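Local coordinates for protein P450 epoxidase (Sorangium cellulosum, PDB 1Q5D) that is a cytochrome P450, a mainly helical haem protein that holds protoporphyrin IX with its iron in the interior of the fold, at residues A60-R71 and T305-Y315. Residues are numbered along the deposited sequence; the frame is centred on the assembly and turned at random.
With HEM (protoporphyrin IX containing Fe), chain B.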
# COMPACT_ATOMS: atom_id res chain seq x y z
N ALA A 60 -17.31 -6.92 -6.77
CA ALA A 60 -17.66 -7.39 -8.11
C ALA A 60 -16.77 -6.78 -9.18
O ALA A 60 -16.29 -7.48 -10.07
CB ALA A 60 -19.13 -7.10 -8.40
N VAL A 61 -16.53 -5.47 -9.08
CA VAL A 61 -15.72 -4.76 -10.06
C VAL A 61 -14.28 -5.30 -10.14
O VAL A 61 -13.70 -5.36 -11.22
CB VAL A 61 -15.71 -3.24 -9.78
CG1 VAL A 61 -14.61 -2.55 -10.56
CG2 VAL A 61 -17.06 -2.64 -10.14
N PHE A 62 -13.72 -5.70 -9.01
CA PHE A 62 -12.38 -6.29 -9.01
C PHE A 62 -12.31 -7.41 -10.05
O PHE A 62 -11.30 -7.58 -10.73
CB PHE A 62 -12.03 -6.84 -7.62
CG PHE A 62 -11.36 -5.84 -6.70
CD1 PHE A 62 -10.05 -5.43 -6.94
CD2 PHE A 62 -12.01 -5.35 -5.59
CE1 PHE A 62 -9.43 -4.53 -6.09
CE2 PHE A 62 -11.41 -4.44 -4.75
CZ PHE A 62 -10.11 -4.04 -4.99
N ARG A 63 -13.40 -8.16 -10.17
CA ARG A 63 -13.45 -9.32 -11.05
C ARG A 63 -14.30 -9.12 -12.31
O ARG A 63 -14.73 -10.10 -12.94
CB ARG A 63 -13.97 -10.53 -10.26
CG ARG A 63 -12.95 -11.08 -9.28
CD ARG A 63 -11.64 -11.49 -9.93
NE ARG A 63 -11.55 -12.95 -10.08
CZ ARG A 63 -11.42 -13.79 -9.07
NH1 ARG A 63 -11.37 -13.34 -7.82
NH2 ARG A 63 -11.36 -15.10 -9.30
N ASP A 64 -14.53 -7.87 -12.68
CA ASP A 64 -15.36 -7.56 -13.84
C ASP A 64 -14.49 -7.10 -15.01
O ASP A 64 -13.98 -5.98 -14.99
CB ASP A 64 -16.38 -6.48 -13.48
CG ASP A 64 -17.46 -6.31 -14.53
OD1 ASP A 64 -18.61 -6.02 -14.14
OD2 ASP A 64 -17.26 -6.42 -15.76
N GLU A 65 -14.33 -7.95 -16.02
CA GLU A 65 -13.40 -7.65 -17.11
C GLU A 65 -13.81 -6.45 -17.95
O GLU A 65 -13.03 -5.95 -18.75
CB GLU A 65 -13.18 -8.88 -18.00
CG GLU A 65 -12.00 -9.74 -17.59
CD GLU A 65 -12.39 -10.87 -16.66
OE1 GLU A 65 -11.65 -11.87 -16.57
OE2 GLU A 65 -13.46 -10.76 -16.02
N ARG A 66 -15.03 -5.97 -17.74
CA ARG A 66 -15.48 -4.73 -18.36
C ARG A 66 -14.69 -3.53 -17.82
O ARG A 66 -14.62 -2.48 -18.45
CB ARG A 66 -16.98 -4.52 -18.13
CG ARG A 66 -17.89 -5.48 -18.89
CD ARG A 66 -19.37 -5.35 -18.54
NE ARG A 66 -19.64 -5.45 -17.10
CZ ARG A 66 -20.82 -5.24 -16.55
NH1 ARG A 66 -21.86 -4.91 -17.30
NH2 ARG A 66 -20.98 -5.35 -15.24
N PHE A 67 -14.09 -3.69 -16.64
CA PHE A 67 -13.34 -2.61 -16.01
C PHE A 67 -11.84 -2.86 -16.07
O PHE A 67 -11.34 -3.83 -15.49
CB PHE A 67 -13.80 -2.43 -14.56
CG PHE A 67 -15.23 -1.96 -14.43
CD1 PHE A 67 -16.27 -2.87 -14.35
CD2 PHE A 67 -15.53 -0.60 -14.40
CE1 PHE A 67 -17.58 -2.44 -14.23
CE2 PHE A 67 -16.83 -0.17 -14.28
CZ PHE A 67 -17.87 -1.09 -14.19
N ALA A 68 -11.12 -1.99 -16.77
CA ALA A 68 -9.68 -2.17 -16.97
C ALA A 68 -8.84 -1.46 -15.91
O ALA A 68 -9.31 -0.53 -15.25
CB ALA A 68 -9.28 -1.67 -18.35
N VAL A 69 -7.60 -1.92 -15.76
CA VAL A 69 -6.60 -1.31 -14.87
C VAL A 69 -5.73 -0.29 -15.61
O VAL A 69 -5.41 0.77 -15.08
CB VAL A 69 -5.69 -2.38 -14.23
CG1 VAL A 69 -4.52 -1.74 -13.54
CG2 VAL A 69 -6.48 -3.25 -13.27
N SER A 70 -5.35 -0.60 -16.85
CA SER A 70 -4.48 0.29 -17.62
C SER A 70 -5.03 1.71 -17.75
O SER A 70 -6.17 1.91 -18.19
CB SER A 70 -4.19 -0.26 -19.02
OG SER A 70 -3.95 0.82 -19.92
N ARG A 71 -4.21 2.68 -17.36
CA ARG A 71 -4.62 4.07 -17.37
C ARG A 71 -4.81 4.55 -18.81
O ARG A 71 -5.40 5.61 -19.03
CB ARG A 71 -3.60 4.94 -16.63
CG ARG A 71 -3.73 4.89 -15.11
CD ARG A 71 -3.45 3.53 -14.49
NE ARG A 71 -3.39 3.57 -13.02
CZ ARG A 71 -4.02 2.72 -12.23
NH1 ARG A 71 -4.78 1.75 -12.74
NH2 ARG A 71 -3.91 2.83 -10.91
N THR A 305 -8.94 2.35 -4.84
CA THR A 305 -8.21 2.10 -6.05
C THR A 305 -9.12 2.37 -7.24
O THR A 305 -10.31 2.60 -7.06
CB THR A 305 -7.61 0.68 -6.08
OG1 THR A 305 -6.80 0.55 -7.25
CG2 THR A 305 -8.70 -0.39 -6.25
N VAL A 306 -8.54 2.39 -8.44
CA VAL A 306 -9.29 2.79 -9.62
C VAL A 306 -9.39 1.71 -10.69
O VAL A 306 -8.52 0.83 -10.80
CB VAL A 306 -8.70 4.06 -10.29
CG1 VAL A 306 -8.82 5.24 -9.36
CG2 VAL A 306 -7.25 3.84 -10.67
N ARG A 307 -10.46 1.82 -11.48
CA ARG A 307 -10.65 1.03 -12.69
C ARG A 307 -11.20 1.96 -13.76
O ARG A 307 -11.67 3.05 -13.44
CB ARG A 307 -11.63 -0.12 -12.44
CG ARG A 307 -11.09 -1.20 -11.50
CD ARG A 307 -9.86 -1.88 -12.06
NE ARG A 307 -9.46 -3.06 -11.31
CZ ARG A 307 -8.52 -3.05 -10.37
NH1 ARG A 307 -7.92 -1.91 -10.03
NH2 ARG A 307 -8.20 -4.19 -9.76
N PHE A 308 -11.16 1.51 -15.01
CA PHE A 308 -11.67 2.31 -16.12
C PHE A 308 -12.62 1.51 -17.01
O PHE A 308 -12.35 0.35 -17.32
CB PHE A 308 -10.50 2.88 -16.94
CG PHE A 308 -9.47 3.58 -16.12
CD1 PHE A 308 -8.40 2.88 -15.57
CD2 PHE A 308 -9.57 4.95 -15.87
CE1 PHE A 308 -7.45 3.53 -14.79
CE2 PHE A 308 -8.61 5.60 -15.10
CZ PHE A 308 -7.55 4.89 -14.56
N ALA A 309 -13.73 2.13 -17.38
CA ALA A 309 -14.75 1.47 -18.21
C ALA A 309 -14.24 1.26 -19.64
O ALA A 309 -13.87 2.21 -20.31
CB ALA A 309 -16.04 2.30 -18.23
N ARG A 310 -14.25 0.01 -20.09
CA ARG A 310 -13.77 -0.34 -21.42
C ARG A 310 -14.83 -0.14 -22.50
O ARG A 310 -14.55 -0.29 -23.69
CB ARG A 310 -13.27 -1.79 -21.45
CG ARG A 310 -12.02 -2.02 -20.61
CD ARG A 310 -11.67 -3.48 -20.42
NE ARG A 310 -11.13 -4.06 -21.65
CZ ARG A 310 -11.40 -5.28 -22.07
NH1 ARG A 310 -12.19 -6.08 -21.36
NH2 ARG A 310 -10.87 -5.72 -23.20
N GLN A 311 -16.05 0.20 -22.06
CA GLN A 311 -17.20 0.33 -22.94
C GLN A 311 -18.32 1.02 -22.17
O GLN A 311 -18.27 1.09 -20.94
CB GLN A 311 -17.68 -1.05 -23.38
CG GLN A 311 -18.38 -1.80 -22.26
CD GLN A 311 -18.75 -3.22 -22.62
OE1 GLN A 311 -18.02 -3.89 -23.35
NE2 GLN A 311 -19.88 -3.69 -22.09
N ASP A 312 -19.32 1.54 -22.87
CA ASP A 312 -20.51 2.08 -22.21
C ASP A 312 -21.22 0.96 -21.45
O ASP A 312 -21.29 -0.17 -21.93
CB ASP A 312 -21.48 2.66 -23.24
CG ASP A 312 -20.98 3.96 -23.84
OD1 ASP A 312 -21.67 4.48 -24.74
OD2 ASP A 312 -19.93 4.54 -23.49
N LEU A 313 -21.73 1.28 -20.26
CA LEU A 313 -22.50 0.31 -19.48
C LEU A 313 -23.32 0.99 -18.40
O LEU A 313 -23.03 2.13 -18.03
CB LEU A 313 -21.59 -0.76 -18.87
CG LEU A 313 -20.55 -0.36 -17.82
CD1 LEU A 313 -20.03 -1.60 -17.09
CD2 LEU A 313 -19.39 0.38 -18.46
N GLU A 314 -24.35 0.30 -17.92
CA GLU A 314 -25.14 0.76 -16.78
C GLU A 314 -24.72 -0.01 -15.54
O GLU A 314 -24.58 -1.24 -15.59
CB GLU A 314 -26.64 0.55 -17.04
CG GLU A 314 -27.42 1.85 -17.29
CD GLU A 314 -27.12 2.46 -18.65
OE1 GLU A 314 -27.39 3.66 -18.84
OE2 GLU A 314 -26.61 1.74 -19.53
N TYR A 315 -24.51 0.70 -14.44
CA TYR A 315 -24.02 0.07 -13.22
C TYR A 315 -24.58 0.75 -11.98
O TYR A 315 -24.33 1.94 -11.74
CB TYR A 315 -22.48 0.08 -13.20
CG TYR A 315 -21.85 -1.06 -12.43
CD1 TYR A 315 -21.43 -2.22 -13.08
CD2 TYR A 315 -21.69 -0.99 -11.05
CE1 TYR A 315 -20.87 -3.28 -12.37
CE2 TYR A 315 -21.12 -2.04 -10.33
CZ TYR A 315 -20.71 -3.18 -11.00
OH TYR A 315 -20.15 -4.22 -10.30
CHA HEM B . -1.15 -4.19 -5.53
CHB HEM B . -2.49 -3.05 -1.05
CHC HEM B . 2.00 -4.00 0.54
CHD HEM B . 3.46 -4.56 -4.01
C1A HEM B . -1.92 -3.89 -4.44
C2A HEM B . -3.35 -3.71 -4.44
C3A HEM B . -3.72 -3.37 -3.20
C4A HEM B . -2.54 -3.35 -2.38
CMA HEM B . -5.17 -3.08 -2.73
CAA HEM B . -4.27 -3.87 -5.67
CBA HEM B . -4.58 -2.51 -6.30
CGA HEM B . -5.56 -2.70 -7.44
O1A HEM B . -5.85 -1.70 -8.18
O2A HEM B . -6.05 -3.85 -7.64
C1B HEM B . -1.39 -3.22 -0.26
C2B HEM B . -1.38 -3.02 1.16
C3B HEM B . -0.16 -3.26 1.60
C4B HEM B . 0.68 -3.63 0.47
CMB HEM B . -2.57 -2.57 2.05
CAB HEM B . 0.21 -3.15 3.09
CBB HEM B . 1.46 -3.00 3.50
C1C HEM B . 2.79 -4.28 -0.54
C2C HEM B . 4.18 -4.68 -0.50
C3C HEM B . 4.58 -4.83 -1.77
C4C HEM B . 3.44 -4.54 -2.63
CMC HEM B . 5.00 -4.88 0.80
CAC HEM B . 5.94 -5.23 -2.35
CBC HEM B . 6.89 -5.75 -1.58
C1D HEM B . 2.37 -4.44 -4.83
C2D HEM B . 2.46 -4.44 -6.26
C3D HEM B . 1.03 -4.33 -6.74
C4D HEM B . 0.23 -4.26 -5.55
CMD HEM B . 3.73 -4.54 -7.11
CAD HEM B . 0.54 -4.32 -8.20
CBD HEM B . -0.04 -5.72 -8.44
CGD HEM B . -0.60 -5.83 -9.84
O1D HEM B . -1.11 -4.80 -10.36
O2D HEM B . -0.52 -6.94 -10.45
NA HEM B . -1.44 -3.67 -3.17
NB HEM B . -0.11 -3.61 -0.68
NC HEM B . 2.39 -4.20 -1.84
ND HEM B . 1.04 -4.33 -4.44
FE HEM B . 0.43 -4.10 -2.49
O HOH W 1 -11.50 -5.00 -12.53
O HOH W 2 -19.49 -6.38 -11.38
O HOH W 3 -5.66 0.62 -10.35
O HOH W 4 0.76 -1.93 -2.73
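Arg307 lies against Val61, Phe67 and Val69 on its way to the haem, a worked example of how a buried arginine is steered to an anionic cofactor. Its CB packs on CB of Phe67, and CG meets CG1 of Val61. A bend at chi2 (-62°) then turns the chain, bringing CD close to the carbonyl oxygen of Ala68, while NE donates to a water that also reaches the carbonyls of Val61 and Phe67. CG2 of Val69 sits over the centre of the Arg307 guanidinium, 3.6 Å from Arg307 CZ. At the tip Arg307 NH1 donates to HEM O1A at 2.8 Å and Arg307 NH2 to HEM O2A at 3.0 Å, both bonds nearly straight. NH1 also bonds to Val306 O, and the Phe62 ring stands almost perpendicular to the guanidinium.

The two backbones pair antiparallel at the edge of the mixed sheet: Ala68 N to Phe308 O is 2.7 Å and Phe308 N to Ala68 O 2.8 Å, while Phe67 and Ala309 form the adjoining non-hydrogen-bonded pair. Farther from the haem, the edge of Phe67 points at the face of Tyr315, centroids 5.4 Å apart, and Leu313 CD1 lies over one face of the Arg66 guanidinium, toward its rim; that guanidinium grips Asp64 side-on through NE and NH2.

Thr305 OG1 adds a 2.6 Å bond to HEM O1A, and His103, Arg107 and His363 are also hydrogen-bonded to the haem. Four hydrogen bonds thus hold the Arg307 guanidinium, which probably offsets the propionate charge and holds that carboxylate in a set orientation.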